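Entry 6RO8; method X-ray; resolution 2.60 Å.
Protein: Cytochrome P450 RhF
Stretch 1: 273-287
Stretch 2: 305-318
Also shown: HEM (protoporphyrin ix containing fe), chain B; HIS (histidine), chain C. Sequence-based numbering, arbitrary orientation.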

ATOM      1  N   GLU A 273      -5.282   0.710  -4.618  1.00 68.83           N
ATOM      2  CA  GLU A 273      -4.909   1.985  -4.008  1.00 70.53           C
ATOM      3  C   GLU A 273      -3.394   2.147  -3.890  1.00 71.39           C
ATOM      4  O   GLU A 273      -2.862   3.231  -4.170  1.00 73.75           O
ATOM      5  CB  GLU A 273      -5.565   2.153  -2.640  1.00 68.30           C
ATOM      6  CG  GLU A 273      -5.438   3.593  -2.159  1.00 82.29           C
ATOM      7  CD  GLU A 273      -5.713   3.774  -0.684  1.00 95.88           C
ATOM      8  OE1 GLU A 273      -6.778   4.341  -0.349  1.00100.32           O
ATOM      9  OE2 GLU A 273      -4.862   3.363   0.134  1.00 94.28           O
ATOM     10  N   THR A 274      -2.678   1.101  -3.468  1.00 61.06           N
ATOM     11  CA  THR A 274      -1.225   1.224  -3.382  1.00 66.35           C
ATOM     12  C   THR A 274      -0.581   1.352  -4.767  1.00 69.42           C
ATOM     13  O   THR A 274       0.458   2.008  -4.901  1.00 58.78           O
ATOM     14  CB  THR A 274      -0.614   0.040  -2.617  1.00 68.13           C
ATOM     15  OG1 THR A 274      -1.320  -1.169  -2.914  1.00 68.94           O
ATOM     16  CG2 THR A 274      -0.616   0.290  -1.124  1.00 64.97           C
ATOM     17  N   THR A 275      -1.179   0.732  -5.797  1.00 66.64           N
ATOM     18  CA  THR A 275      -0.704   0.892  -7.168  1.00 59.80           C
ATOM     19  C   THR A 275      -0.884   2.322  -7.665  1.00 65.52           C
ATOM     20  O   THR A 275      -0.018   2.847  -8.378  1.00 61.28           O
ATOM     21  CB  THR A 275      -1.426  -0.094  -8.083  1.00 60.80           C
ATOM     22  OG1 THR A 275      -1.279  -1.415  -7.557  1.00 72.23           O
ATOM     23  CG2 THR A 275      -0.846  -0.072  -9.483  1.00 60.70           C
ATOM     24  N   ALA A 276      -1.992   2.979  -7.298  1.00 69.52           N
ATOM     25  CA  ALA A 276      -2.191   4.357  -7.742  1.00 66.40           C
ATOM     26  C   ALA A 276      -1.242   5.300  -7.020  1.00 65.97           C
ATOM     27  O   ALA A 276      -0.619   6.157  -7.651  1.00 58.85           O
ATOM     28  CB  ALA A 276      -3.639   4.797  -7.531  1.00 62.32           C
ATOM     29  N   LEU A 277      -1.127   5.164  -5.687  1.00 61.37           N
ATOM     30  CA  LEU A 277      -0.183   6.001  -4.951  1.00 61.15           C
ATOM     31  C   LEU A 277       1.234   5.824  -5.488  1.00 63.59           C
ATOM     32  O   LEU A 277       1.942   6.811  -5.730  1.00 62.34           O
ATOM     33  CB  LEU A 277      -0.236   5.667  -3.465  1.00 60.32           C
ATOM     34  CG  LEU A 277      -1.546   5.949  -2.737  1.00 59.76           C
ATOM     35  CD1 LEU A 277      -1.515   5.282  -1.374  1.00 49.42           C
ATOM     36  CD2 LEU A 277      -1.777   7.447  -2.606  1.00 52.66           C
ATOM     37  N   ALA A 278       1.652   4.568  -5.707  1.00 59.71           N
ATOM     38  CA  ALA A 278       3.020   4.293  -6.141  1.00 71.01           C
ATOM     39  C   ALA A 278       3.290   4.875  -7.528  1.00 73.21           C
ATOM     40  O   ALA A 278       4.377   5.413  -7.779  1.00 73.83           O
ATOM     41  CB  ALA A 278       3.297   2.782  -6.132  1.00 52.58           C
ATOM     42  N   SER A 279       2.311   4.762  -8.441  1.00 69.91           N
ATOM     43  CA  SER A 279       2.438   5.338  -9.783  1.00 76.64           C
ATOM     44  C   SER A 279       2.583   6.844  -9.747  1.00 73.37           C
ATOM     45  O   SER A 279       3.296   7.422 -10.585  1.00 66.28           O
ATOM     46  CB  SER A 279       1.234   4.961 -10.666  1.00 65.19           C
ATOM     47  OG  SER A 279       0.962   3.575 -10.659  1.00 62.39           O
ATOM     48  N   ALA A 280       1.863   7.497  -8.834  1.00 65.85           N
ATOM     49  CA  ALA A 280       2.028   8.936  -8.700  1.00 71.26           C
ATOM     50  C   ALA A 280       3.407   9.278  -8.129  1.00 70.56           C
ATOM     51  O   ALA A 280       4.076  10.214  -8.601  1.00 67.88           O
ATOM     52  CB  ALA A 280       0.911   9.509  -7.843  1.00 59.78           C
ATOM     53  N   ASN A 281       3.866   8.510  -7.136  1.00 66.63           N
ATOM     54  CA  ASN A 281       5.198   8.734  -6.579  1.00 72.80           C
ATOM     55  C   ASN A 281       6.274   8.592  -7.642  1.00 77.27           C
ATOM     56  O   ASN A 281       7.196   9.416  -7.726  1.00 74.11           O
ATOM     57  CB  ASN A 281       5.469   7.743  -5.455  1.00 61.45           C
ATOM     58  CG  ASN A 281       4.692   8.047  -4.237  1.00 64.74           C
ATOM     59  OD1 ASN A 281       4.183   9.158  -4.080  1.00 67.21           O
ATOM     60  ND2 ASN A 281       4.550   7.050  -3.366  1.00 63.05           N
ATOM     61  N   ALA A 282       6.179   7.538  -8.453  1.00 73.72           N
ATOM     62  CA  ALA A 282       7.206   7.273  -9.453  1.00 73.83           C
ATOM     63  C   ALA A 282       7.257   8.374 -10.500  1.00 70.53           C
ATOM     64  O   ALA A 282       8.341   8.863 -10.836  1.00 71.69           O
ATOM     65  CB  ALA A 282       6.964   5.907 -10.095  1.00 51.05           C
ATOM     66  N   LEU A 283       6.095   8.776 -11.023  1.00 69.81           N
ATOM     67  CA  LEU A 283       6.056   9.855 -12.002  1.00 73.96           C
ATOM     68  C   LEU A 283       6.549  11.163 -11.397  1.00 82.00           C
ATOM     69  O   LEU A 283       7.274  11.922 -12.057  1.00 78.25           O
ATOM     70  CB  LEU A 283       4.644  10.028 -12.556  1.00 65.70           C
ATOM     71  CG  LEU A 283       4.160   8.936 -13.489  1.00 66.14           C
ATOM     72  CD1 LEU A 283       2.651   8.932 -13.530  1.00 66.95           C
ATOM     73  CD2 LEU A 283       4.714   9.151 -14.868  1.00 70.04           C
ATOM     74  N   LYS A 284       6.166  11.441 -10.141  1.00 71.38           N
ATOM     75  CA  LYS A 284       6.682  12.625  -9.455  1.00 76.59           C
ATOM     76  C   LYS A 284       8.211  12.588  -9.368  1.00 76.01           C
ATOM     77  O   LYS A 284       8.884  13.583  -9.656  1.00 76.60           O
ATOM     78  CB  LYS A 284       6.046  12.728  -8.065  1.00 71.43           C
ATOM     79  CG  LYS A 284       6.510  13.878  -7.171  1.00 70.65           C
ATOM     80  CD  LYS A 284       5.593  13.983  -5.944  1.00 74.78           C
ATOM     81  CE  LYS A 284       6.135  14.969  -4.922  1.00 86.66           C
ATOM     82  NZ  LYS A 284       7.551  14.653  -4.573  1.00 90.47           N
ATOM     83  N   LEU A 285       8.770  11.439  -8.980  1.00 67.81           N
ATOM     84  CA  LEU A 285      10.216  11.279  -8.880  1.00 66.72           C
ATOM     85  C   LEU A 285      10.898  11.476 -10.224  1.00 79.48           C
ATOM     86  O   LEU A 285      11.834  12.276 -10.345  1.00 98.68           O
ATOM     87  CB  LEU A 285      10.537   9.888  -8.347  1.00 71.29           C
ATOM     88  CG  LEU A 285      10.872   9.692  -6.885  1.00 71.60           C
ATOM     89  CD1 LEU A 285      11.217   8.234  -6.693  1.00 72.84           C
ATOM     90  CD2 LEU A 285      12.034  10.583  -6.505  1.00 63.88           C
ATOM     91  N   LEU A 286      10.459  10.735 -11.249  1.00 70.32           N
ATOM     92  CA  LEU A 286      11.161  10.727 -12.526  1.00 74.24           C
ATOM     93  C   LEU A 286      10.952  12.013 -13.316  1.00 80.07           C
ATOM     94  O   LEU A 286      11.854  12.426 -14.051  1.00 90.25           O
ATOM     95  CB  LEU A 286      10.726   9.513 -13.360  1.00 75.35           C
ATOM     96  CG  LEU A 286      10.854   8.127 -12.696  1.00 71.86           C
ATOM     97  CD1 LEU A 286      10.012   7.062 -13.423  1.00 72.16           C
ATOM     98  CD2 LEU A 286      12.315   7.646 -12.552  1.00 59.50           C
ATOM     99  N   LEU A 287       9.782  12.646 -13.201  1.00 84.04           N
ATOM    100  CA  LEU A 287       9.531  13.896 -13.915  1.00 81.06           C
ATOM    101  C   LEU A 287      10.324  15.051 -13.341  1.00 85.56           C
ATOM    102  O   LEU A 287      10.457  16.091 -14.011  1.00 86.73           O
ATOM    103  CB  LEU A 287       8.045  14.247 -13.890  1.00 76.00           C
ATOM    104  CG  LEU A 287       7.174  13.498 -14.895  1.00 78.71           C
ATOM    105  CD1 LEU A 287       5.792  14.105 -14.920  1.00 91.26           C
ATOM    106  CD2 LEU A 287       7.777  13.539 -16.264  1.00 77.69           C
TER
HETATM  107  CHA HEM B 500       0.606  -7.988   0.913  1.00 58.42           C
HETATM  108  CHB HEM B 500       2.320  -3.679  -0.564  1.00 64.35           C
HETATM  109  CHC HEM B 500      -0.345  -3.908  -4.641  1.00 58.30           C
HETATM  110  CHD HEM B 500      -2.373  -7.963  -2.897  1.00 62.79           C
HETATM  111  C1A HEM B 500       1.297  -6.796   0.892  1.00 59.53           C
HETATM  112  C2A HEM B 500       2.183  -6.278   1.919  1.00 65.64           C
HETATM  113  C3A HEM B 500       2.649  -5.101   1.514  1.00 61.68           C
HETATM  114  C4A HEM B 500       2.079  -4.803   0.212  1.00 66.46           C
HETATM  115  CMA HEM B 500       3.628  -4.219   2.317  1.00 53.53           C
HETATM  116  CAA HEM B 500       2.545  -6.971   3.252  1.00 55.70           C
HETATM  117  CBA HEM B 500       3.883  -7.654   3.047  1.00 55.86           C
HETATM  118  CGA HEM B 500       4.296  -8.439   4.262  1.00 62.45           C
HETATM  119  O1A HEM B 500       3.558  -8.425   5.277  1.00 60.68           O
HETATM  120  O2A HEM B 500       5.372  -9.081   4.200  1.00 57.16           O
HETATM  121  C1B HEM B 500       1.825  -3.413  -1.819  1.00 62.66           C
HETATM  122  C2B HEM B 500       2.268  -2.341  -2.689  1.00 67.79           C
HETATM  123  C3B HEM B 500       1.518  -2.392  -3.817  1.00 61.48           C
HETATM  124  C4B HEM B 500       0.587  -3.505  -3.695  1.00 63.35           C
HETATM  125  CMB HEM B 500       3.401  -1.347  -2.315  1.00 58.42           C
HETATM  126  CAB HEM B 500       1.576  -1.511  -5.087  1.00 56.96           C
HETATM  127  CBB HEM B 500       2.538  -0.635  -5.376  1.00 56.08           C
HETATM  128  C1C HEM B 500      -1.137  -5.029  -4.532  1.00 64.17           C
HETATM  129  C2C HEM B 500      -2.133  -5.508  -5.475  1.00 67.48           C
HETATM  130  C3C HEM B 500      -2.675  -6.637  -4.964  1.00 70.25           C
HETATM  131  C4C HEM B 500      -2.046  -6.902  -3.702  1.00 64.02           C
HETATM  132  CMC HEM B 500      -2.459  -4.807  -6.812  1.00 62.17           C
HETATM  133  CAC HEM B 500      -3.775  -7.593  -5.504  1.00 72.77           C
HETATM  134  CBC HEM B 500      -4.418  -7.377  -6.653  1.00 84.17           C
HETATM  135  C1D HEM B 500      -1.777  -8.317  -1.712  1.00 61.68           C
HETATM  136  C2D HEM B 500      -2.125  -9.459  -0.900  1.00 64.83           C
HETATM  137  C3D HEM B 500      -1.304  -9.479   0.143  1.00 67.66           C
HETATM  138  C4D HEM B 500      -0.396  -8.343   0.038  1.00 63.41           C
HETATM  139  CMD HEM B 500      -3.250 -10.481  -1.176  1.00 65.40           C
HETATM  140  CAD HEM B 500      -1.361 -10.533   1.273  1.00 73.07           C
HETATM  141  CBD HEM B 500      -0.520 -11.762   0.958  1.00 76.93           C
HETATM  142  CGD HEM B 500      -0.241 -12.510   2.241  1.00 80.31           C
HETATM  143  O1D HEM B 500      -0.719 -12.062   3.305  1.00 80.11           O
HETATM  144  O2D HEM B 500       0.465 -13.549   2.219  1.00 82.50           O
HETATM  145  NA  HEM B 500       1.250  -5.862  -0.122  1.00 68.45           N
HETATM  146  NB  HEM B 500       0.804  -4.097  -2.463  1.00 64.09           N
HETATM  147  NC  HEM B 500      -1.121  -5.910  -3.465  1.00 67.64           N
HETATM  148  ND  HEM B 500      -0.714  -7.660  -1.111  1.00 62.99           N
HETATM  149 FE   HEM B 500       0.040  -5.884  -1.823  1.00 59.25          FE
HETATM  150  N   HIS C 501      -3.808  -2.420   1.959  1.00 91.48           N
HETATM  151  CA  HIS C 501      -2.404  -2.593   1.607  1.00 87.65           C
HETATM  152  C   HIS C 501      -2.190  -2.453   0.102  1.00 68.61           C
HETATM  153  O   HIS C 501      -1.076  -2.690  -0.384  1.00 90.70           O
HETATM  154  CB  HIS C 501      -1.895  -3.954   2.085  1.00 95.53           C
HETATM  155  CG  HIS C 501      -2.876  -5.068   1.891  1.00 93.53           C
HETATM  156  ND1 HIS C 501      -2.549  -6.246   1.252  1.00 88.75           N
HETATM  157  CD2 HIS C 501      -4.177  -5.183   2.249  1.00 92.01           C
HETATM  158  CE1 HIS C 501      -3.606  -7.039   1.228  1.00 88.25           C
HETATM  159  NE2 HIS C 501      -4.607  -6.418   1.826  1.00 91.70           N
HETATM  160  OXT HIS C 501      -3.114  -2.108  -0.636  1.00 85.21           O
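Stretch 2, residues 305-318: GAVEECLRHSGSVV

The two stretches are joined most firmly near the heme, where the side chain of Ser-316 (chi1 p) donates a hydrogen bond from OG to Thr-274 O at 2.9 Å. That carbonyl already accepts the helical bond from Ala-278 N, also 2.9 Å from Thr-274 O, so the hydroxyl adds a second donor without disturbing the helix. Two turns further on, Asn-281 ND2 makes a weak hydrogen bond to Ser-314 O at 3.1 Å, its N-H...O angle being only 124°. Water 1 reinforces this link, donating to both Ala-278 O (3.1 Å from the water oxygen) and Ser-314 O (2.9 Å).

Stretch 1 is helical throughout. Stretch 2 is already helical at Gly-305, within a helix that begins earlier in the chain, and, beyond Ser-314, continues as an extended Gly-315 and a non-helical segment through Val-318. The helix axes cross at 104°, nearly perpendicular, and approach to 9.3 Å. The chain of stretch 2 nevertheless runs back along stretch 1: Cys-310 lies nearest Ala-282, Ser-314 nearest Asn-281 and Ser-316 nearest Ala-278, with CA-CA separations of 5.3, 6.2 and 4.6 Å.

Packing at the helix crossing centers on Cys-310, whose SG lies 3.6 Å from Ala-282 CB, 3.8 Å from Leu-285 CD1 and 3.9 Å from Leu-286 CG. The small side chain of Ala-282 lets the sulfur come close to the helix. Leu-285 CD1 also reaches Ser-314 OG at 3.5 Å and His-313 ND1 at 3.6 Å, two polar atoms that are hydrogen-bonded to each other (ND1 to OG, 2.7 Å). Farther out, Leu-286 CD2 meets Ala-306 CB at 4.4 Å. Toward the heme, Leu-311 points its CA-CB bond away, yet its CD2 returns to within 4.0 Å of Ala-278 CB, and Val-317 CG2 packs 3.6 Å from Thr-274 CG2.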

ATOM      1  N   GLY A 305      13.507  -1.379 -14.207  1.00 57.70           N
ATOM      2  CA  GLY A 305      14.501  -1.101 -13.180  1.00 57.03           C
ATOM      3  C   GLY A 305      14.307   0.256 -12.539  1.00 68.21           C
ATOM      4  O   GLY A 305      14.566   0.430 -11.343  1.00 71.89           O
ATOM      5  N   ALA A 306      13.823   1.229 -13.315  1.00 68.63           N
ATOM      6  CA  ALA A 306      13.441   2.522 -12.759  1.00 63.38           C
ATOM      7  C   ALA A 306      12.238   2.400 -11.821  1.00 71.09           C
ATOM      8  O   ALA A 306      12.205   3.032 -10.754  1.00 69.84           O
ATOM      9  CB  ALA A 306      13.138   3.495 -13.893  1.00 53.93           C
ATOM     10  N   VAL A 307      11.229   1.611 -12.208  1.00 69.18           N
ATOM     11  CA  VAL A 307      10.068   1.422 -11.344  1.00 67.69           C
ATOM     12  C   VAL A 307      10.502   0.812 -10.018  1.00 67.50           C
ATOM     13  O   VAL A 307      10.072   1.249  -8.944  1.00 70.44           O
ATOM     14  CB  VAL A 307       9.000   0.561 -12.052  1.00 64.43           C
ATOM     15  CG1 VAL A 307       8.008  -0.038 -11.068  1.00 58.69           C
ATOM     16  CG2 VAL A 307       8.279   1.395 -13.063  1.00 68.44           C
ATOM     17  N   GLU A 308      11.400  -0.167 -10.071  1.00 67.45           N
ATOM     18  CA  GLU A 308      11.892  -0.781  -8.845  1.00 71.41           C
ATOM     19  C   GLU A 308      12.620   0.237  -7.967  1.00 71.02           C
ATOM     20  O   GLU A 308      12.451   0.241  -6.745  1.00 67.07           O
ATOM     21  CB  GLU A 308      12.802  -1.958  -9.192  1.00 70.56           C
ATOM     22  CG  GLU A 308      12.694  -3.132  -8.239  1.00 72.69           C
ATOM     23  CD  GLU A 308      11.292  -3.713  -8.126  1.00 75.11           C
ATOM     24  OE1 GLU A 308      10.949  -4.185  -7.027  1.00 77.15           O
ATOM     25  OE2 GLU A 308      10.534  -3.720  -9.122  1.00 72.96           O
ATOM     26  N   GLU A 309      13.419   1.126  -8.568  1.00 65.47           N
ATOM     27  CA  GLU A 309      14.111   2.124  -7.756  1.00 59.08           C
ATOM     28  C   GLU A 309      13.142   3.155  -7.175  1.00 61.93           C
ATOM     29  O   GLU A 309      13.394   3.704  -6.097  1.00 65.99           O
ATOM     30  CB  GLU A 309      15.209   2.796  -8.584  1.00 56.35           C
ATOM     31  CG  GLU A 309      15.837   4.029  -7.947  1.00 58.35           C
ATOM     32  CD  GLU A 309      16.749   3.691  -6.793  1.00 69.57           C
ATOM     33  OE1 GLU A 309      16.757   2.504  -6.399  1.00 73.98           O
ATOM     34  OE2 GLU A 309      17.461   4.600  -6.285  1.00 65.81           O
ATOM     35  N   CYS A 310      12.034   3.428  -7.872  1.00 66.10           N
ATOM     36  CA  CYS A 310      10.968   4.265  -7.312  1.00 68.96           C
ATOM     37  C   CYS A 310      10.269   3.610  -6.136  1.00 70.56           C
ATOM     38  O   CYS A 310       9.989   4.275  -5.125  1.00 57.54           O
ATOM     39  CB  CYS A 310       9.957   4.638  -8.409  1.00 69.17           C
ATOM     40  SG  CYS A 310      10.543   5.837  -9.611  1.00 69.05           S
ATOM     41  N   LEU A 311       9.956   2.321  -6.279  1.00 59.06           N
ATOM     42  CA  LEU A 311       9.368   1.557  -5.189  1.00 61.42           C
ATOM     43  C   LEU A 311      10.271   1.532  -3.949  1.00 66.81           C
ATOM     44  O   LEU A 311       9.786   1.581  -2.803  1.00 56.97           O
ATOM     45  CB  LEU A 311       9.094   0.137  -5.667  1.00 56.70           C
ATOM     46  CG  LEU A 311       7.926  -0.005  -6.660  1.00 60.89           C
ATOM     47  CD1 LEU A 311       7.793  -1.460  -7.161  1.00 52.66           C
ATOM     48  CD2 LEU A 311       6.617   0.479  -5.997  1.00 54.69           C
ATOM     49  N   ARG A 312      11.585   1.418  -4.156  1.00 64.61           N
ATOM     50  CA  ARG A 312      12.504   1.528  -3.038  1.00 69.34           C
ATOM     51  C   ARG A 312      12.508   2.941  -2.477  1.00 71.29           C
ATOM     52  O   ARG A 312      12.393   3.140  -1.263  1.00 69.33           O
ATOM     53  CB  ARG A 312      13.915   1.135  -3.455  1.00 69.65           C
ATOM     54  CG  ARG A 312      14.894   1.195  -2.285  1.00 69.35           C
ATOM     55  CD  ARG A 312      16.339   1.336  -2.757  1.00 72.97           C
ATOM     56  NE  ARG A 312      16.568   2.602  -3.438  1.00 71.56           N
ATOM     57  CZ  ARG A 312      16.991   3.707  -2.838  1.00 67.99           C
ATOM     58  NH1 ARG A 312      17.226   3.710  -1.535  1.00 73.76           N
ATOM     59  NH2 ARG A 312      17.160   4.819  -3.533  1.00 63.43           N
ATOM     60  N   HIS A 313      12.620   3.936  -3.352  1.00 64.25           N
ATOM     61  CA  HIS A 313      12.947   5.282  -2.900  1.00 64.85           C
ATOM     62  C   HIS A 313      11.736   5.983  -2.297  1.00 62.55           C
ATOM     63  O   HIS A 313      11.832   6.639  -1.254  1.00 57.25           O
ATOM     64  CB  HIS A 313      13.500   6.094  -4.067  1.00 59.09           C
ATOM     65  CG  HIS A 313      13.850   7.490  -3.693  1.00 62.50           C
ATOM     66  ND1 HIS A 313      12.897   8.459  -3.461  1.00 64.04           N
ATOM     67  CD2 HIS A 313      15.050   8.078  -3.477  1.00 62.84           C
ATOM     68  CE1 HIS A 313      13.497   9.588  -3.131  1.00 62.45           C
ATOM     69  NE2 HIS A 313      14.803   9.384  -3.136  1.00 61.54           N
ATOM     70  N   SER A 314      10.603   5.895  -2.985  1.00 60.78           N
ATOM     71  CA  SER A 314       9.347   6.529  -2.586  1.00 60.29           C
ATOM     72  C   SER A 314       8.200   5.580  -2.916  1.00 61.06           C
ATOM     73  O   SER A 314       7.343   5.860  -3.752  1.00 56.92           O
ATOM     74  CB  SER A 314       9.095   7.873  -3.257  1.00 65.42           C
ATOM     75  OG  SER A 314      10.257   8.684  -3.318  1.00 75.67           O
ATOM     76  N   GLY A 315       8.201   4.435  -2.232  1.00 59.31           N
ATOM     77  CA  GLY A 315       7.105   3.497  -2.358  1.00 75.55           C
ATOM     78  C   GLY A 315       5.821   4.007  -1.716  1.00 73.57           C
ATOM     79  O   GLY A 315       5.794   5.002  -0.986  1.00 70.05           O
ATOM     80  N   SER A 316       4.726   3.311  -2.025  1.00 61.72           N
ATOM     81  CA  SER A 316       3.399   3.701  -1.566  1.00 63.18           C
ATOM     82  C   SER A 316       3.050   3.136  -0.202  1.00 58.57           C
ATOM     83  O   SER A 316       2.165   3.681   0.457  1.00 63.23           O
ATOM     84  CB  SER A 316       2.340   3.262  -2.576  1.00 57.62           C
ATOM     85  OG  SER A 316       2.526   1.895  -2.924  1.00 58.63           O
ATOM     86  N   VAL A 317       3.704   2.061   0.227  1.00 60.09           N
ATOM     87  CA  VAL A 317       3.672   1.616   1.615  1.00 61.52           C
ATOM     88  C   VAL A 317       4.970   2.060   2.281  1.00 62.20           C
ATOM     89  O   VAL A 317       6.062   1.646   1.876  1.00 57.23           O
ATOM     90  CB  VAL A 317       3.492   0.095   1.719  1.00 64.38           C
ATOM     91  CG1 VAL A 317       3.552  -0.340   3.192  1.00 59.98           C
ATOM     92  CG2 VAL A 317       2.172  -0.329   1.076  1.00 54.15           C
ATOM     93  N   VAL A 318       4.855   2.902   3.303  1.00 54.50           N
ATOM     94  CA  VAL A 318       6.015   3.438   4.009  1.00 57.30           C
ATOM     95  C   VAL A 318       6.197   2.836   5.392  1.00 62.75           C
ATOM     96  O   VAL A 318       7.280   3.003   5.979  1.00 68.35           O
ATOM     97  CB  VAL A 318       5.939   4.974   4.122  1.00 63.84           C
ATOM     98  CG1 VAL A 318       6.072   5.630   2.718  1.00 66.69           C
ATOM     99  CG2 VAL A 318       4.636   5.391   4.801  1.00 47.85           C
TER
HETATM  100  O   HOH W   1       6.778   4.343  -6.157  1.00 65.42           O
HETATM  101  O   HOH W   2      -1.602  -4.863  -0.574  1.00 78.69           O